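Local atomic coordinates of 3,4-dihydroxy-2-butanone 4-phosphate synthase (Acinetobacter baumannii, PDB entry 6MNZ), a protein that probably converts D-ribulose 5-phosphate to formate and 3,4-dihydroxy-2-butanone 4-phosphate, a magnesium- or manganese-dependent step of riboflavin biosynthesis. Residues A331-L345 with L354-T366. Sequence-based numbering, arbitrary orientation.
Sequences AQILRDLGVEKMKLL and LSGFNLEVVEYVT
The carbonyl oxygen of Leu344 is gripped by Thr366, whose backbone N donates a nearly straight bond (N to O 2.6 Å, 170° at the hydrogen) while its OG1 adds a weak one. Further back, Leu344 N reaches Tyr364 O at 2.9 Å and Met342 N reaches Val361 O at 2.6 Å. The pairing is parallel, Met342 matching Val362 and Leu344 matching Val365, while segment 354-366 turns a corner at Glu363. Met342, Leu344, Val362 and Val365 share one face: Leu344 CD1 lies 4.0 Å from Val362 CG2. On the other face Lys343, its CG anti to the backbone N (chi1 157°), runs alongside Tyr364, with CD 3.6 Å from ring atom CD2. At the helix, Ala331 CB sits over one face of the Phe357 ring in a CH-pi contact, 3.6 Å from the centroid, and Gln332 CG touches the ring edge. After the last turn, Gly338 takes positive phi in a Schellman motif. The contact lies in the region related to GTP cyclohydrolase II, away from the predicted substrate and metal sites. It joins helix 320-336 to the sheet edge, where strand 342-344 lies between strand 248-253, touched by Met342 and Leu344 at Val250, and outermost strand 362-365.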
loop_
_atom_site.group_PDB
_atom_site.type_symbol
_atom_site.label_atom_id
_atom_site.label_comp_id
_atom_site.label_asym_id
_atom_site.label_seq_id
_atom_site.Cartn_x
_atom_site.Cartn_y
_atom_site.Cartn_z
ATOM N N ALA A 331 -6.716 -23.750 7.347
ATOM C CA ALA A 331 -7.401 -25.012 7.595
ATOM C C ALA A 331 -8.122 -25.511 6.349
ATOM O O ALA A 331 -8.091 -26.711 6.051
ATOM C CB ALA A 331 -8.388 -24.857 8.753
ATOM N N GLN A 332 -8.710 -24.600 5.569
ATOM C CA GLN A 332 -9.354 -25.001 4.325
ATOM C C GLN A 332 -8.336 -25.463 3.292
ATOM O O GLN A 332 -8.605 -26.406 2.540
ATOM C CB GLN A 332 -10.185 -23.847 3.770
ATOM C CG GLN A 332 -11.346 -23.436 4.662
ATOM C CD GLN A 332 -12.121 -22.253 4.110
ATOM O OE1 GLN A 332 -12.270 -22.104 2.895
ATOM N NE2 GLN A 332 -12.585 -21.381 4.999
ATOM N N ILE A 333 -7.123 -24.910 3.332
ATOM C CA ILE A 333 -6.046 -25.414 2.485
ATOM C C ILE A 333 -5.699 -26.846 2.873
ATOM O O ILE A 333 -5.498 -27.711 2.011
ATOM C CB ILE A 333 -4.818 -24.489 2.576
ATOM C CG1 ILE A 333 -5.106 -23.169 1.854
ATOM C CG2 ILE A 333 -3.588 -25.173 1.995
ATOM C CD1 ILE A 333 -4.004 -22.133 1.985
ATOM N N LEU A 334 -5.523 -27.091 4.171
ATOM C CA LEU A 334 -5.056 -28.397 4.619
ATOM C C LEU A 334 -6.106 -29.477 4.395
ATOM O O LEU A 334 -5.761 -30.603 4.019
ATOM C CB LEU A 334 -4.664 -28.328 6.093
ATOM C CG LEU A 334 -3.477 -27.412 6.396
ATOM C CD1 LEU A 334 -3.408 -27.084 7.881
ATOM C CD2 LEU A 334 -2.175 -28.041 5.922
ATOM N N ARG A 335 -7.390 -29.138 4.531
ATOM C CA ARG A 335 -8.437 -30.074 4.137
ATOM C C ARG A 335 -8.427 -30.314 2.634
ATOM O O ARG A 335 -8.611 -31.449 2.180
ATOM C CB ARG A 335 -9.804 -29.559 4.579
ATOM C CG ARG A 335 -10.954 -30.463 4.153
ATOM C CD ARG A 335 -12.225 -30.150 4.925
ATOM N NE ARG A 335 -12.793 -28.864 4.530
ATOM C CZ ARG A 335 -13.122 -27.886 5.371
ATOM N NH1 ARG A 335 -12.965 -28.029 6.681
ATOM N NH2 ARG A 335 -13.630 -26.759 4.896
ATOM N N ASP A 336 -8.298 -29.245 1.844
ATOM C CA ASP A 336 -8.256 -29.403 0.396
ATOM C C ASP A 336 -7.092 -30.285 -0.031
ATOM O O ASP A 336 -7.212 -31.045 -0.998
ATOM C CB ASP A 336 -8.160 -28.035 -0.281
ATOM C CG ASP A 336 -8.006 -28.140 -1.785
ATOM O OD1 ASP A 336 -9.022 -28.371 -2.473
ATOM O OD2 ASP A 336 -6.874 -27.958 -2.284
ATOM N N LEU A 337 -5.982 -30.237 0.704
ATOM C CA LEU A 337 -4.862 -31.134 0.457
ATOM C C LEU A 337 -5.088 -32.536 1.006
ATOM O O LEU A 337 -4.300 -33.436 0.695
ATOM C CB LEU A 337 -3.586 -30.545 1.064
ATOM C CG LEU A 337 -3.131 -29.215 0.461
ATOM C CD1 LEU A 337 -2.079 -28.548 1.335
ATOM C CD2 LEU A 337 -2.602 -29.420 -0.952
ATOM N N GLY A 338 -6.170 -32.761 1.746
ATOM C CA GLY A 338 -6.454 -34.075 2.282
ATOM C C GLY A 338 -5.787 -34.378 3.601
ATOM O O GLY A 338 -5.522 -35.549 3.896
ATOM N N VAL A 339 -5.484 -33.359 4.394
ATOM C CA VAL A 339 -4.883 -33.554 5.707
ATOM C C VAL A 339 -5.971 -33.915 6.710
ATOM O O VAL A 339 -7.070 -33.349 6.694
ATOM C CB VAL A 339 -4.120 -32.290 6.139
ATOM C CG1 VAL A 339 -3.476 -32.493 7.501
ATOM C CG2 VAL A 339 -3.074 -31.928 5.096
ATOM N N GLU A 340 -5.684 -34.912 7.547
ATOM C CA GLU A 340 -6.626 -35.385 8.555
ATOM C C GLU A 340 -6.018 -35.532 9.942
ATOM O O GLU A 340 -6.764 -35.470 10.926
ATOM C CB GLU A 340 -7.226 -36.737 8.135
ATOM C CG GLU A 340 -8.479 -37.132 8.912
ATOM C CD GLU A 340 -8.992 -38.511 8.540
ATOM O OE1 GLU A 340 -9.715 -39.115 9.359
ATOM O OE2 GLU A 340 -8.658 -38.997 7.439
ATOM N N LYS A 341 -4.701 -35.691 10.058
ATOM C CA LYS A 341 -4.038 -35.790 11.351
ATOM C C LYS A 341 -2.666 -35.149 11.224
ATOM O O LYS A 341 -1.910 -35.482 10.306
ATOM C CB LYS A 341 -3.902 -37.251 11.795
ATOM C CG LYS A 341 -5.218 -37.930 12.151
ATOM C CD LYS A 341 -4.999 -39.381 12.556
ATOM C CE LYS A 341 -6.316 -40.133 12.677
ATOM N NZ LYS A 341 -6.114 -41.579 12.978
ATOM N N MET A 342 -2.348 -34.234 12.137
ATOM C CA MET A 342 -1.283 -33.265 11.926
ATOM C C MET A 342 -0.217 -33.424 12.997
ATOM O O MET A 342 -0.523 -33.663 14.169
ATOM C CB MET A 342 -1.803 -31.823 11.954
ATOM C CG MET A 342 -2.388 -31.341 10.639
ATOM S SD MET A 342 -2.741 -29.572 10.641
ATOM C CE MET A 342 -4.064 -29.456 11.846
ATOM N N LYS A 343 1.002 -33.045 12.628
ATOM C CA LYS A 343 2.079 -32.769 13.576
ATOM C C LYS A 343 2.480 -31.308 13.408
ATOM O O LYS A 343 3.164 -30.950 12.445
ATOM C CB LYS A 343 3.251 -33.716 13.335
ATOM C CG LYS A 343 4.597 -33.222 13.831
ATOM C CD LYS A 343 5.635 -34.332 13.728
ATOM C CE LYS A 343 7.044 -33.784 13.569
ATOM N NZ LYS A 343 8.041 -34.878 13.403
ATOM N N LEU A 344 1.963 -30.451 14.285
ATOM C CA LEU A 344 2.106 -29.011 14.117
ATOM C C LEU A 344 3.483 -28.561 14.589
ATOM O O LEU A 344 3.889 -28.854 15.719
ATOM C CB LEU A 344 1.025 -28.261 14.893
ATOM C CG LEU A 344 -0.415 -28.327 14.383
ATOM C CD1 LEU A 344 -1.303 -27.393 15.196
ATOM C CD2 LEU A 344 -0.500 -27.986 12.907
ATOM N N LEU A 345 4.121 -27.712 13.788
ATOM C CA LEU A 345 5.353 -27.045 14.176
ATOM C C LEU A 345 5.105 -25.680 14.809
ATOM O O LEU A 345 6.022 -24.852 14.858
ATOM C CB LEU A 345 6.269 -26.899 12.959
ATOM C CG LEU A 345 6.487 -28.178 12.147
ATOM C CD1 LEU A 345 7.591 -27.977 11.121
ATOM C CD2 LEU A 345 6.808 -29.352 13.062
ATOM N N LEU A 354 -9.415 -24.842 16.094
ATOM C CA LEU A 354 -9.641 -25.422 14.777
ATOM C C LEU A 354 -11.095 -25.836 14.557
ATOM O O LEU A 354 -11.840 -25.153 13.847
ATOM C CB LEU A 354 -8.729 -26.643 14.593
ATOM C CG LEU A 354 -7.238 -26.422 14.327
ATOM C CD1 LEU A 354 -6.503 -25.898 15.551
ATOM C CD2 LEU A 354 -6.597 -27.723 13.852
ATOM N N SER A 355 -11.543 -26.839 15.310
ATOM C CA SER A 355 -12.909 -26.991 15.798
ATOM C C SER A 355 -13.954 -27.393 14.763
ATOM O O SER A 355 -14.987 -27.961 15.136
ATOM C CB SER A 355 -13.395 -25.688 16.438
ATOM O OG SER A 355 -14.756 -25.815 16.819
ATOM N N GLY A 356 -13.615 -27.342 13.482
ATOM C CA GLY A 356 -14.635 -27.497 12.461
ATOM C C GLY A 356 -14.141 -28.288 11.275
ATOM O O GLY A 356 -14.935 -28.784 10.470
ATOM N N PHE A 357 -12.883 -28.696 11.378
ATOM C CA PHE A 357 -12.083 -29.113 10.232
ATOM C C PHE A 357 -11.568 -30.507 10.575
ATOM O O PHE A 357 -10.617 -30.646 11.350
ATOM C CB PHE A 357 -10.955 -28.124 9.960
ATOM C CG PHE A 357 -11.427 -26.702 9.778
ATOM C CD1 PHE A 357 -11.797 -25.936 10.871
ATOM C CD2 PHE A 357 -11.439 -26.115 8.523
ATOM C CE1 PHE A 357 -12.262 -24.645 10.704
ATOM C CE2 PHE A 357 -11.808 -24.788 8.364
ATOM C CZ PHE A 357 -12.222 -24.054 9.456
ATOM N N ASN A 358 -12.160 -31.533 9.970
ATOM C CA ASN A 358 -11.406 -32.755 9.750
ATOM C C ASN A 358 -10.908 -33.371 11.050
ATOM O O ASN A 358 -9.693 -33.498 11.192
ATOM C CB ASN A 358 -10.189 -32.527 8.845
ATOM C CG ASN A 358 -10.556 -32.395 7.381
ATOM O OD1 ASN A 358 -9.832 -31.749 6.624
ATOM N ND2 ASN A 358 -11.519 -33.198 6.935
ATOM N N LEU A 359 -11.746 -34.125 11.751
ATOM C CA LEU A 359 -11.756 -34.253 13.204
ATOM C C LEU A 359 -10.406 -34.024 13.879
ATOM O O LEU A 359 -9.666 -33.150 13.433
ATOM C CB LEU A 359 -12.154 -35.699 13.530
ATOM C CG LEU A 359 -11.083 -36.571 12.821
ATOM C CD1 LEU A 359 -9.874 -36.937 13.705
ATOM C CD2 LEU A 359 -11.668 -37.835 12.198
ATOM N N GLU A 360 -10.314 -34.384 15.163
ATOM C CA GLU A 360 -9.432 -33.699 16.100
ATOM C C GLU A 360 -7.982 -33.889 15.668
ATOM O O GLU A 360 -7.454 -35.003 15.743
ATOM C CB GLU A 360 -9.636 -34.257 17.517
ATOM C CG GLU A 360 -8.459 -34.073 18.482
ATOM C CD GLU A 360 -8.669 -34.797 19.804
ATOM O OE1 GLU A 360 -9.739 -35.421 19.972
ATOM O OE2 GLU A 360 -7.695 -34.914 20.578
ATOM N N VAL A 361 -7.480 -32.912 14.903
ATOM C CA VAL A 361 -6.421 -33.180 13.935
ATOM C C VAL A 361 -5.046 -33.266 14.575
ATOM O O VAL A 361 -4.137 -33.864 13.988
ATOM C CB VAL A 361 -6.326 -32.084 12.856
ATOM C CG1 VAL A 361 -5.248 -32.420 11.859
ATOM C CG2 VAL A 361 -7.625 -31.907 12.133
ATOM N N VAL A 362 -4.916 -32.843 15.826
ATOM C CA VAL A 362 -3.622 -32.587 16.445
ATOM C C VAL A 362 -3.424 -33.607 17.557
ATOM O O VAL A 362 -4.242 -33.697 18.481
ATOM C CB VAL A 362 -3.521 -31.149 16.976
ATOM C CG1 VAL A 362 -2.086 -30.824 17.359
ATOM C CG2 VAL A 362 -4.029 -30.165 15.931
ATOM N N GLU A 363 -2.330 -34.367 17.472
ATOM C CA GLU A 363 -1.824 -35.132 18.603
ATOM C C GLU A 363 -0.470 -34.650 19.093
ATOM O O GLU A 363 -0.129 -34.890 20.255
ATOM C CB GLU A 363 -1.706 -36.618 18.234
ATOM C CG GLU A 363 -3.037 -37.295 17.967
ATOM C CD GLU A 363 -3.530 -37.078 16.548
ATOM O OE1 GLU A 363 -2.791 -36.475 15.741
ATOM O OE2 GLU A 363 -4.651 -37.528 16.234
ATOM N N TYR A 364 0.267 -33.917 18.264
ATOM C CA TYR A 364 1.691 -33.675 18.475
ATOM C C TYR A 364 1.957 -32.267 17.963
ATOM O O TYR A 364 1.874 -32.022 16.756
ATOM C CB TYR A 364 2.525 -34.718 17.733
ATOM C CG TYR A 364 4.025 -34.638 17.922
ATOM C CD1 TYR A 364 4.571 -34.153 19.105
ATOM C CD2 TYR A 364 4.867 -35.335 17.062
ATOM C CE1 TYR A 364 5.930 -34.257 19.361
ATOM C CE2 TYR A 364 6.223 -35.412 17.290
ATOM C CZ TYR A 364 6.756 -34.830 18.417
ATOM O OH TYR A 364 8.121 -34.822 18.596
ATOM N N VAL A 365 2.263 -31.345 18.870
ATOM C CA VAL A 365 2.862 -30.068 18.506
ATOM C C VAL A 365 4.358 -30.172 18.754
ATOM O O VAL A 365 4.790 -30.571 19.844
ATOM C CB VAL A 365 2.240 -28.907 19.301
ATOM C CG1 VAL A 365 0.836 -28.601 18.792
ATOM C CG2 VAL A 365 2.200 -29.221 20.789
ATOM N N THR A 366 5.147 -29.796 17.757
ATOM C CA THR A 366 6.586 -29.992 17.807
ATOM C C THR A 366 7.245 -28.813 18.512
ATOM O O THR A 366 6.714 -27.700 18.534
ATOM C CB THR A 366 7.145 -30.169 16.394
ATOM O OG1 THR A 366 6.354 -31.137 15.690
ATOM C CG2 THR A 366 8.592 -30.647 16.433
#